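Side-chain contacts in acyl-CoA dehydrogenase FadE3 (Mycobacterium smegmatis, PDB 4IV6), which belongs to the acyl-CoA dehydrogenase family and holds dihydroflavine-adenine dinucleotide in a tetramer of largely helical subunits: residues A250-G255 with A359-V364; L295-S300 with K323-E328; R258-D263 with M331-D336; V66-Y71 with G245-A250. One frame throughout, in Å; residues are numbered along the deposited sequence.

Interaction 1 of 4, residues A250-G255 with A359-V364; sequences AARATG and APLMIV. With FDA (dihydroflavine-adenine dinucleotide), chain D.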
# COMPACT_ATOMS: atom_id res chain seq x y z
N ALA B 250 -10.31 -19.06 -0.47
CA ALA B 250 -10.79 -17.71 -0.78
C ALA B 250 -12.09 -17.40 -0.02
O ALA B 250 -12.25 -16.31 0.51
CB ALA B 250 -10.99 -17.54 -2.27
N ALA B 251 -13.01 -18.35 0.01
CA ALA B 251 -14.26 -18.22 0.77
C ALA B 251 -14.04 -18.08 2.27
O ALA B 251 -14.75 -17.33 2.92
CB ALA B 251 -15.17 -19.41 0.50
N ARG B 252 -13.07 -18.81 2.83
CA ARG B 252 -12.73 -18.59 4.21
C ARG B 252 -12.34 -17.16 4.49
O ARG B 252 -12.69 -16.60 5.53
CB ARG B 252 -11.54 -19.43 4.65
CG ARG B 252 -11.90 -20.72 5.24
CD ARG B 252 -10.67 -21.36 5.87
NE ARG B 252 -10.39 -22.56 5.14
CZ ARG B 252 -9.29 -23.27 5.28
NH1 ARG B 252 -9.17 -24.35 4.57
NH2 ARG B 252 -8.32 -22.90 6.12
N ALA B 253 -11.56 -16.61 3.56
CA ALA B 253 -11.03 -15.28 3.70
C ALA B 253 -12.15 -14.24 3.52
O ALA B 253 -12.22 -13.28 4.28
CB ALA B 253 -9.87 -15.08 2.72
N THR B 254 -13.05 -14.42 2.56
CA THR B 254 -14.15 -13.48 2.47
C THR B 254 -15.08 -13.57 3.67
O THR B 254 -15.68 -12.59 4.05
CB THR B 254 -14.95 -13.56 1.18
OG1 THR B 254 -15.50 -14.87 1.01
CG2 THR B 254 -14.10 -13.14 0.01
N GLY B 255 -15.17 -14.74 4.30
CA GLY B 255 -16.01 -14.94 5.46
C GLY B 255 -15.45 -14.23 6.66
O GLY B 255 -16.17 -13.50 7.36
N ALA B 359 -6.61 -14.38 10.08
CA ALA B 359 -6.41 -13.99 8.69
C ALA B 359 -5.08 -14.42 8.06
O ALA B 359 -5.08 -14.87 6.91
CB ALA B 359 -6.63 -12.47 8.54
N PRO B 360 -3.97 -14.34 8.79
CA PRO B 360 -2.71 -14.79 8.22
C PRO B 360 -2.66 -16.26 7.82
O PRO B 360 -1.87 -16.63 6.93
CB PRO B 360 -1.68 -14.47 9.31
CG PRO B 360 -2.33 -13.49 10.20
CD PRO B 360 -3.79 -13.78 10.14
N LEU B 361 -3.52 -17.08 8.41
CA LEU B 361 -3.56 -18.51 8.05
C LEU B 361 -3.76 -18.70 6.56
O LEU B 361 -3.06 -19.51 5.95
CB LEU B 361 -4.66 -19.24 8.81
CG LEU B 361 -4.79 -20.77 8.67
CD1 LEU B 361 -5.72 -21.16 7.54
CD2 LEU B 361 -3.45 -21.49 8.51
N MET B 362 -4.70 -17.96 5.95
CA MET B 362 -5.02 -18.11 4.53
C MET B 362 -3.93 -17.56 3.62
O MET B 362 -3.90 -17.86 2.44
CB MET B 362 -6.35 -17.44 4.21
CG MET B 362 -7.57 -18.20 4.73
SD MET B 362 -7.84 -18.04 6.50
CE MET B 362 -8.80 -16.49 6.53
N ILE B 363 -3.03 -16.77 4.18
CA ILE B 363 -1.90 -16.20 3.46
C ILE B 363 -0.68 -17.14 3.44
O ILE B 363 -0.08 -17.34 2.37
CB ILE B 363 -1.52 -14.85 4.09
CG1 ILE B 363 -2.54 -13.80 3.67
CG2 ILE B 363 -0.14 -14.39 3.70
CD1 ILE B 363 -2.35 -12.46 4.36
N VAL B 364 -0.30 -17.69 4.60
CA VAL B 364 0.97 -18.45 4.75
C VAL B 364 0.80 -19.94 4.89
O VAL B 364 1.77 -20.69 4.74
CB VAL B 364 1.82 -18.01 5.97
CG1 VAL B 364 2.11 -16.54 5.93
CG2 VAL B 364 1.17 -18.39 7.31
PA FDA D . 8.44 -22.67 2.74
O1A FDA D . 8.16 -23.43 1.46
O2A FDA D . 9.57 -23.09 3.64
O5B FDA D . 8.61 -21.13 2.36
C5B FDA D . 9.09 -20.14 3.30
C4B FDA D . 9.04 -18.75 2.63
O4B FDA D . 9.75 -18.75 1.38
C3B FDA D . 7.63 -18.33 2.28
O3B FDA D . 7.55 -16.89 2.29
C2B FDA D . 7.48 -18.89 0.88
O2B FDA D . 6.47 -18.26 0.10
C1B FDA D . 8.84 -18.55 0.31
N9A FDA D . 9.22 -19.39 -0.86
C8A FDA D . 9.54 -20.70 -0.82
N7A FDA D . 9.88 -21.14 -2.05
C5A FDA D . 9.75 -20.08 -2.89
C6A FDA D . 9.94 -19.84 -4.31
N6A FDA D . 10.33 -20.84 -5.09
N1A FDA D . 9.71 -18.61 -4.82
C2A FDA D . 9.34 -17.60 -4.02
N3A FDA D . 9.14 -17.74 -2.70
C4A FDA D . 9.35 -18.93 -2.10
N1 FDA D . -0.41 -28.64 4.56
C2 FDA D . -0.99 -29.79 4.25
O2 FDA D . -0.41 -30.57 3.46
N3 FDA D . -2.18 -30.15 4.75
C4 FDA D . -2.89 -29.41 5.61
O4 FDA D . -3.99 -29.81 6.07
C4X FDA D . -2.32 -28.10 5.99
N5 FDA D . -2.92 -27.27 6.87
C5X FDA D . -2.18 -26.32 7.49
C6 FDA D . -2.61 -25.72 8.68
C7 FDA D . -1.87 -24.72 9.31
C7M FDA D . -2.34 -24.11 10.61
C8 FDA D . -0.67 -24.27 8.72
C8M FDA D . 0.19 -23.18 9.31
C9 FDA D . -0.24 -24.86 7.55
C9A FDA D . -0.97 -25.90 6.93
N10 FDA D . -0.47 -26.50 5.76
C10 FDA D . -1.00 -27.76 5.42
C1' FDA D . 0.95 -26.28 5.45
C2' FDA D . 1.02 -25.15 4.44
O2' FDA D . 0.46 -25.54 3.19
C3' FDA D . 2.49 -24.74 4.29
O3' FDA D . 2.84 -23.97 5.44
C4' FDA D . 2.76 -23.92 3.05
O4' FDA D . 2.84 -24.86 1.97
C5' FDA D . 4.11 -23.19 3.13
O5' FDA D . 5.10 -24.12 3.49
P FDA D . 6.39 -23.81 4.35
O1P FDA D . 7.20 -25.09 4.24
O2P FDA D . 5.99 -23.32 5.70
O3P FDA D . 7.06 -22.58 3.54
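Met362 lies across the backbone and side chains of Arg252 and Ala253. The Met362 chain is bent at chi2 (76°) and again at chi3, which lays its methyl CE over the backbone of the facing helix. Met362 CE lies 3.8 Å from Ala253 CA and 4.2 Å from Ala253 CB. Nearer the backbone, Met362 CG rests 4.2 Å from Arg252 CB. Met362 was modelled in two conformers, and this description holds for one of them.

The segments belong to helices 234-270 and 352-364, in the helical C-terminal domain of the acyl-CoA dehydrogenase fold. The two segments run nearly antiparallel at 156°, and their axes approach to 9.8 Å. Helix 352-364 is kinked at Pro360 and Leu361.

Charged and apolar groups meet at Leu361. Leu361 CD1 sits at the edge of the Arg252 guanidinium, near its plane, 3.4 Å from Arg252 NH2. No hydrogen bond links the two segments. The guanidinium is held instead by a salt bridge from NH2 to Glu366 and a hydrogen bond from NH1 to Gln248.

Within this contact, segment 359-364 touches the ligand. The other branch of Leu361, CD2, is 3.5 Å from C7M of dihydroflavine-adenine dinucleotide, and Val364 O is 3.5 Å from its O3'.

Interaction 2 of 4, residues L295-S300 with K323-E328; sequences LYAARS and KLFASE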
# COMPACT_ATOMS: atom_id res chain seq x y z
N LEU B 295 -13.98 -5.62 -0.01
CA LEU B 295 -14.73 -6.84 0.29
C LEU B 295 -15.66 -7.18 -0.87
O LEU B 295 -15.74 -8.32 -1.28
CB LEU B 295 -15.56 -6.71 1.58
CG LEU B 295 -16.41 -7.92 1.99
CD1 LEU B 295 -15.60 -9.21 1.95
CD2 LEU B 295 -17.00 -7.66 3.36
N TYR B 296 -16.36 -6.16 -1.40
CA TYR B 296 -17.23 -6.33 -2.57
C TYR B 296 -16.41 -6.82 -3.76
O TYR B 296 -16.83 -7.74 -4.47
CB TYR B 296 -17.91 -4.99 -2.90
CG TYR B 296 -18.91 -4.98 -4.05
CD1 TYR B 296 -19.61 -6.12 -4.42
CD2 TYR B 296 -19.18 -3.79 -4.73
CE1 TYR B 296 -20.55 -6.08 -5.45
CE2 TYR B 296 -20.10 -3.75 -5.76
CZ TYR B 296 -20.77 -4.89 -6.13
OH TYR B 296 -21.70 -4.83 -7.16
N ALA B 297 -15.24 -6.24 -3.97
CA ALA B 297 -14.35 -6.70 -5.06
C ALA B 297 -13.99 -8.18 -4.90
O ALA B 297 -14.04 -8.97 -5.85
CB ALA B 297 -13.08 -5.85 -5.14
N ALA B 298 -13.63 -8.55 -3.68
CA ALA B 298 -13.17 -9.90 -3.41
C ALA B 298 -14.28 -10.90 -3.55
O ALA B 298 -14.06 -12.00 -4.12
CB ALA B 298 -12.54 -9.95 -2.04
N ARG B 299 -15.49 -10.56 -3.07
CA ARG B 299 -16.61 -11.50 -3.22
C ARG B 299 -17.03 -11.61 -4.69
O ARG B 299 -17.39 -12.69 -5.16
CB ARG B 299 -17.79 -11.11 -2.33
CG ARG B 299 -17.49 -11.13 -0.83
CD ARG B 299 -18.77 -10.93 -0.02
NE ARG B 299 -19.53 -12.17 -0.02
CZ ARG B 299 -20.65 -12.43 -0.71
NH1 ARG B 299 -21.21 -11.52 -1.47
NH2 ARG B 299 -21.21 -13.65 -0.61
N SER B 300 -16.96 -10.50 -5.43
CA SER B 300 -17.33 -10.52 -6.85
C SER B 300 -16.39 -11.43 -7.63
O SER B 300 -16.83 -12.26 -8.44
CB SER B 300 -17.32 -9.12 -7.47
OG SER B 300 -18.31 -8.28 -6.89
N LYS B 323 -8.04 -16.74 -4.39
CA LYS B 323 -7.38 -17.04 -3.12
C LYS B 323 -6.42 -15.92 -2.73
O LYS B 323 -6.39 -15.49 -1.59
CB LYS B 323 -6.67 -18.39 -3.24
CG LYS B 323 -6.08 -18.94 -1.94
CD LYS B 323 -4.68 -18.39 -1.65
CE LYS B 323 -4.01 -19.24 -0.57
NZ LYS B 323 -2.66 -18.76 -0.24
N LEU B 324 -5.60 -15.49 -3.69
CA LEU B 324 -4.63 -14.43 -3.46
C LEU B 324 -5.32 -13.12 -3.07
O LEU B 324 -5.00 -12.52 -2.04
CB LEU B 324 -3.79 -14.19 -4.72
CG LEU B 324 -2.75 -13.05 -4.66
CD1 LEU B 324 -1.68 -13.35 -3.62
CD2 LEU B 324 -2.14 -12.89 -6.03
N PHE B 325 -6.30 -12.70 -3.87
CA PHE B 325 -6.95 -11.44 -3.59
C PHE B 325 -7.73 -11.46 -2.27
O PHE B 325 -7.67 -10.52 -1.48
CB PHE B 325 -7.88 -11.04 -4.73
CG PHE B 325 -8.38 -9.62 -4.62
CD1 PHE B 325 -7.56 -8.56 -4.99
CD2 PHE B 325 -9.63 -9.35 -4.09
CE1 PHE B 325 -8.01 -7.25 -4.87
CE2 PHE B 325 -10.07 -8.03 -3.94
CZ PHE B 325 -9.26 -7.00 -4.33
N ALA B 326 -8.51 -12.52 -2.06
CA ALA B 326 -9.36 -12.56 -0.89
C ALA B 326 -8.54 -12.63 0.41
O ALA B 326 -8.89 -12.00 1.41
CB ALA B 326 -10.34 -13.74 -0.95
N SER B 327 -7.50 -13.45 0.42
CA SER B 327 -6.66 -13.61 1.61
C SER B 327 -5.92 -12.32 1.99
O SER B 327 -5.86 -11.96 3.19
CB SER B 327 -5.68 -14.77 1.44
OG SER B 327 -4.73 -14.55 0.43
N GLU B 328 -5.39 -11.60 0.99
CA GLU B 328 -4.71 -10.32 1.25
C GLU B 328 -5.75 -9.30 1.74
O GLU B 328 -5.50 -8.56 2.70
CB GLU B 328 -4.00 -9.80 0.01
CG GLU B 328 -2.81 -10.62 -0.42
CD GLU B 328 -1.68 -10.63 0.59
OE1 GLU B 328 -1.48 -9.64 1.30
OE2 GLU B 328 -0.94 -11.63 0.67
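Ala297 and Ala298 meet Phe325 in an apolar helix-helix contact between helices 282-310 and 316-340. These are neighbouring, antiparallel members of the helical C-terminal domain of the acyl-CoA dehydrogenase fold. Their segments run at 152° with axes 9.2 Å apart. Small residues permit the approach: the CA atoms of Ala298 and Ala326 are 5.3 Å apart.

Phe325 is the one large side chain in the contact. Its CG stands anti to the backbone N (chi1 -169°), which sends the ring across to helix 282-310. The CD2-CE2 edge of the ring lies against Ala298. The methyl CB of Ala298 is 3.6 Å from Phe325 CD2. Ala297 CB approaches the ring obliquely, 3.9 Å from Phe325 CE2. Ala298 CB also lies 4.3 Å from Ala326 CA. No hydrogen bond crosses between the segments.

Beyond the pair, Phe325 also packs on Phe325 of the third subunit, so the contact borders a subunit interface. Tyr296 OH is hydrogen-bonded to Ser304 OG of that subunit. Ala326 turns to helix 234-270, where it touches Ala253 and Thr254. At the ring edge, near its plane, the backbone N of Ala298 lies 3.6 Å from Phe325 CE2.

Interaction 3 of 4, residues R258-D263 with M331-D336; sequences RAAFED and MQIALD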
# COMPACT_ATOMS: atom_id res chain seq x y z
N ARG B 258 -15.93 -10.60 6.11
CA ARG B 258 -17.32 -10.17 6.33
C ARG B 258 -17.51 -9.93 7.82
O ARG B 258 -18.11 -8.94 8.21
CB ARG B 258 -18.36 -11.19 5.84
CG ARG B 258 -18.67 -11.12 4.35
CD ARG B 258 -19.63 -12.23 3.93
NE ARG B 258 -20.89 -12.06 4.62
CZ ARG B 258 -21.84 -12.97 4.72
NH1 ARG B 258 -21.71 -14.14 4.14
NH2 ARG B 258 -22.93 -12.72 5.43
N ALA B 259 -16.94 -10.82 8.63
CA ALA B 259 -17.10 -10.72 10.10
C ALA B 259 -16.40 -9.47 10.64
O ALA B 259 -16.96 -8.73 11.43
CB ALA B 259 -16.59 -11.97 10.79
N ALA B 260 -15.15 -9.24 10.23
CA ALA B 260 -14.42 -8.08 10.69
C ALA B 260 -15.10 -6.77 10.24
O ALA B 260 -15.28 -5.85 11.03
CB ALA B 260 -12.99 -8.15 10.19
N PHE B 261 -15.48 -6.72 8.97
CA PHE B 261 -16.19 -5.56 8.43
C PHE B 261 -17.52 -5.29 9.12
O PHE B 261 -17.80 -4.14 9.50
CB PHE B 261 -16.40 -5.68 6.93
CG PHE B 261 -17.12 -4.50 6.34
CD1 PHE B 261 -16.50 -3.25 6.32
CD2 PHE B 261 -18.41 -4.61 5.89
CE1 PHE B 261 -17.15 -2.13 5.81
CE2 PHE B 261 -19.07 -3.49 5.37
CZ PHE B 261 -18.44 -2.26 5.33
N GLU B 262 -18.35 -6.31 9.29
CA GLU B 262 -19.61 -6.12 10.03
C GLU B 262 -19.40 -5.52 11.42
O GLU B 262 -20.12 -4.58 11.81
CB GLU B 262 -20.39 -7.44 10.17
CG GLU B 262 -21.02 -7.89 8.88
CD GLU B 262 -21.61 -9.29 8.95
OE1 GLU B 262 -21.92 -9.80 10.03
OE2 GLU B 262 -21.76 -9.91 7.91
N ASP B 263 -18.43 -6.06 12.18
CA ASP B 263 -18.17 -5.57 13.52
C ASP B 263 -17.70 -4.12 13.51
O ASP B 263 -18.13 -3.32 14.32
CB ASP B 263 -17.12 -6.43 14.25
CG ASP B 263 -17.67 -7.77 14.72
OD1 ASP B 263 -18.87 -8.06 14.46
OD2 ASP B 263 -16.88 -8.55 15.32
N MET B 331 -6.82 -9.90 5.45
CA MET B 331 -5.78 -9.39 6.36
C MET B 331 -5.85 -7.87 6.50
O MET B 331 -5.79 -7.34 7.62
CB MET B 331 -4.39 -9.81 5.87
CG MET B 331 -3.24 -9.42 6.76
SD MET B 331 -3.20 -10.35 8.32
CE MET B 331 -4.04 -9.34 9.52
N GLN B 332 -6.03 -7.17 5.39
CA GLN B 332 -6.16 -5.70 5.42
C GLN B 332 -7.40 -5.26 6.20
O GLN B 332 -7.33 -4.37 7.07
CB GLN B 332 -6.24 -5.16 4.00
CG GLN B 332 -4.93 -5.35 3.23
CD GLN B 332 -5.05 -5.17 1.72
OE1 GLN B 332 -6.06 -4.72 1.18
NE2 GLN B 332 -4.00 -5.58 1.03
N ILE B 333 -8.52 -5.92 5.92
CA ILE B 333 -9.76 -5.60 6.59
C ILE B 333 -9.68 -5.93 8.07
O ILE B 333 -10.20 -5.16 8.92
CB ILE B 333 -10.97 -6.27 5.89
CG1 ILE B 333 -11.18 -5.61 4.51
CG2 ILE B 333 -12.23 -6.17 6.73
CD1 ILE B 333 -12.25 -6.30 3.67
N ALA B 334 -9.04 -7.06 8.42
CA ALA B 334 -8.94 -7.45 9.83
C ALA B 334 -8.17 -6.40 10.64
O ALA B 334 -8.61 -5.99 11.69
CB ALA B 334 -8.31 -8.82 10.00
N LEU B 335 -7.06 -5.91 10.10
CA LEU B 335 -6.29 -4.89 10.80
C LEU B 335 -7.08 -3.61 10.94
O LEU B 335 -7.10 -3.03 12.02
CB LEU B 335 -4.95 -4.62 10.12
CG LEU B 335 -4.14 -3.42 10.62
CD1 LEU B 335 -3.80 -3.56 12.09
CD2 LEU B 335 -2.88 -3.35 9.79
N ASP B 336 -7.75 -3.18 9.87
CA ASP B 336 -8.50 -1.91 9.89
C ASP B 336 -9.69 -2.00 10.85
O ASP B 336 -10.00 -1.03 11.51
CB ASP B 336 -8.95 -1.49 8.51
CG ASP B 336 -7.81 -0.87 7.67
OD1 ASP B 336 -6.69 -0.58 8.19
OD2 ASP B 336 -8.04 -0.70 6.47
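Ala260 and Ile333 are the first shell of this contact, between helices 234-270 and 316-340 of the helical C-terminal domain in the acyl-CoA dehydrogenase fold. The Ala260 methyl CB points at the other helix. Ala260 CB lies 4.1 Å from Ile333 CG2 and equally far from Ala334 CA. Ile333 CG2 also reaches the base of Phe261, 4.2 Å from Phe261 CB. Ile333 thus touches two successive residues with one methyl branch. The side-chain contacts are apolar, and no hydrogen bond joins the segments.

The two segments run roughly parallel, at 29°, with axes 8.6 Å apart. The CA atoms of Ala260 and Ala334 come to 5.6 Å. Alanine at both positions lets the backbones approach this closely.

Further out, the ring of Phe261 leads away from the contact, against Met291 of helix 282-310 and against Leu380 of the third subunit. Ile333 also packs on Met291 and on Leu295 of the same helix. Tyr355 of helix 352-364 touches Ala260, and its OH is hydrogen-bonded to Asp263 OD2. With CG2 anti to the backbone N, Ile333 carries this branch toward helix 234-270, where Ile333 CG2 stops 4.0 Å from the backbone N of Phe261.

Interaction 4 of 4, residues V66-Y71 with G245-A250; sequences VSMPCY and GRLQVA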
# COMPACT_ATOMS: atom_id res chain seq x y z
N VAL B 66 -23.79 -29.81 -4.20
CA VAL B 66 -24.27 -28.46 -4.49
C VAL B 66 -23.37 -27.80 -5.56
O VAL B 66 -22.24 -28.25 -5.81
CB VAL B 66 -24.38 -27.56 -3.24
CG1 VAL B 66 -25.34 -28.16 -2.20
CG2 VAL B 66 -23.01 -27.30 -2.62
N SER B 67 -23.86 -26.77 -6.22
CA SER B 67 -23.03 -26.04 -7.16
C SER B 67 -21.83 -25.39 -6.41
O SER B 67 -21.88 -25.19 -5.20
CB SER B 67 -23.87 -24.95 -7.83
OG SER B 67 -24.17 -23.90 -6.92
N MET B 68 -20.79 -25.06 -7.14
CA MET B 68 -19.64 -24.39 -6.56
C MET B 68 -20.00 -22.99 -6.02
O MET B 68 -19.54 -22.64 -4.95
CB MET B 68 -18.48 -24.31 -7.52
CG MET B 68 -17.20 -23.69 -6.92
SD MET B 68 -16.58 -24.50 -5.42
CE MET B 68 -15.85 -25.94 -6.17
N PRO B 69 -20.83 -22.22 -6.73
CA PRO B 69 -21.25 -20.96 -6.10
C PRO B 69 -21.95 -21.17 -4.75
O PRO B 69 -21.76 -20.40 -3.82
CB PRO B 69 -22.17 -20.33 -7.15
CG PRO B 69 -21.62 -20.85 -8.44
CD PRO B 69 -21.25 -22.27 -8.14
N CYS B 70 -22.71 -22.25 -4.61
CA CYS B 70 -23.37 -22.53 -3.33
C CYS B 70 -22.32 -22.94 -2.32
O CYS B 70 -22.33 -22.48 -1.17
CB CYS B 70 -24.42 -23.63 -3.48
SG CYS B 70 -25.09 -24.21 -1.89
N TYR B 71 -21.40 -23.79 -2.74
CA TYR B 71 -20.37 -24.30 -1.85
C TYR B 71 -19.55 -23.13 -1.22
O TYR B 71 -19.31 -23.09 -0.00
CB TYR B 71 -19.44 -25.27 -2.59
CG TYR B 71 -18.32 -25.75 -1.69
CD1 TYR B 71 -18.52 -26.76 -0.76
CD2 TYR B 71 -17.07 -25.17 -1.75
CE1 TYR B 71 -17.52 -27.16 0.09
CE2 TYR B 71 -16.05 -25.59 -0.93
CZ TYR B 71 -16.26 -26.57 0.00
OH TYR B 71 -15.23 -26.96 0.83
N GLY B 245 -9.65 -26.39 -3.63
CA GLY B 245 -8.96 -25.93 -2.44
C GLY B 245 -8.76 -24.41 -2.40
O GLY B 245 -9.01 -23.77 -1.40
N ARG B 246 -8.31 -23.85 -3.50
CA ARG B 246 -8.11 -22.42 -3.56
C ARG B 246 -9.45 -21.65 -3.43
O ARG B 246 -9.51 -20.63 -2.76
CB ARG B 246 -7.39 -22.05 -4.86
CG ARG B 246 -5.92 -22.44 -4.83
CD ARG B 246 -5.31 -22.40 -6.21
NE ARG B 246 -3.86 -22.60 -6.12
CZ ARG B 246 -3.08 -23.06 -7.10
NH1 ARG B 246 -3.58 -23.41 -8.25
NH2 ARG B 246 -1.80 -23.20 -6.90
N LEU B 247 -10.51 -22.15 -4.07
CA LEU B 247 -11.84 -21.51 -3.94
C LEU B 247 -12.35 -21.55 -2.51
O LEU B 247 -12.88 -20.55 -2.01
CB LEU B 247 -12.86 -22.10 -4.91
CG LEU B 247 -12.65 -21.75 -6.38
CD1 LEU B 247 -13.57 -22.58 -7.26
CD2 LEU B 247 -12.84 -20.26 -6.64
N GLN B 248 -12.18 -22.69 -1.83
CA GLN B 248 -12.62 -22.78 -0.44
C GLN B 248 -11.80 -21.89 0.48
O GLN B 248 -12.34 -21.28 1.38
CB GLN B 248 -12.71 -24.22 0.06
CG GLN B 248 -11.39 -24.97 0.14
CD GLN B 248 -10.75 -24.96 1.54
OE1 GLN B 248 -11.21 -24.22 2.44
NE2 GLN B 248 -9.69 -25.81 1.73
N VAL B 249 -10.50 -21.79 0.24
CA VAL B 249 -9.69 -20.89 1.05
C VAL B 249 -10.07 -19.43 0.79
O VAL B 249 -10.14 -18.66 1.76
CB VAL B 249 -8.19 -21.11 0.81
CG1 VAL B 249 -7.35 -20.04 1.52
CG2 VAL B 249 -7.78 -22.49 1.29
N ALA B 250 -10.31 -19.06 -0.47
CA ALA B 250 -10.79 -17.71 -0.78
C ALA B 250 -12.09 -17.40 -0.02
O ALA B 250 -12.25 -16.31 0.51
CB ALA B 250 -10.99 -17.54 -2.27
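Met68 packs on Leu247, and Tyr71 on Gln248. These two pairs join the start of helix 68-81 to helix 234-270. The first helix belongs to the N-terminal domain of the acyl-CoA dehydrogenase fold and the second to the C-terminal domain, so the contact ties two parts of the fold together.

The tight part is made by the middle of Met68 against a leucine methyl, and by the base of Gln248 against a ring edge. Met68 CG lies 3.8 Å from Leu247 CD1, and Met68 SD is 4.0 Å from the same methyl. Met68 CG is anti to the backbone N (chi1 -176°), and the turn at chi2 (57°) brings SD to that methyl as well. In the second pair, Gln248 CB sits in the plane of the Tyr71 ring, at its edge. Gln248 CB is 3.7 Å from Tyr71 CE2 and 3.8 Å from Tyr71 OH. The ring and the glutamine amide stand 82° apart, nearly perpendicular. The amide itself leads away, toward Arg252. Tyr71 OH is hydrogen-bonded to Thr93 OG1.

The backbones are looser. The CA atoms of Met68 and Leu247 are 8.7 Å apart, and no hydrogen bond crosses. On the partly exposed side lies Ser67, the N-cap of helix 68-81. Ser67 OG accepts from Cys70 N at 3.2 Å.

Around the pair, helix 282-310 covers Met68 through Ala306 and Phe309. Leu247 also meets Ala319 of helix 316-340. Helix 9-26 packs on Cys70, on the flank of helix 68-81.

Helix 234-270 is common to interactions 1, 3 and 4, and helix 316-340 to interactions 2 and 3. Interactions 1 and 4 share Ala250, with centres about 13 Å apart. Interaction 2 lies about 9 Å from interaction 1, centre to centre, and Lys323 NZ is 3.1 Å from Met362 O between them. Interactions 2 and 3 meet through Leu295, whose CB is 3.9 Å from Ile333 CD1. Interactions 3 and 4 do not touch; their nearest atoms are about 9 Å apart. Interaction 1 alone holds residues of the dihydroflavine-adenine dinucleotide pocket. The Gln248 side chain of interaction 4 is about 8 Å from this ligand. Interactions 1, 2 and 3 all reach the second subunit, and 2 and 3 also the third.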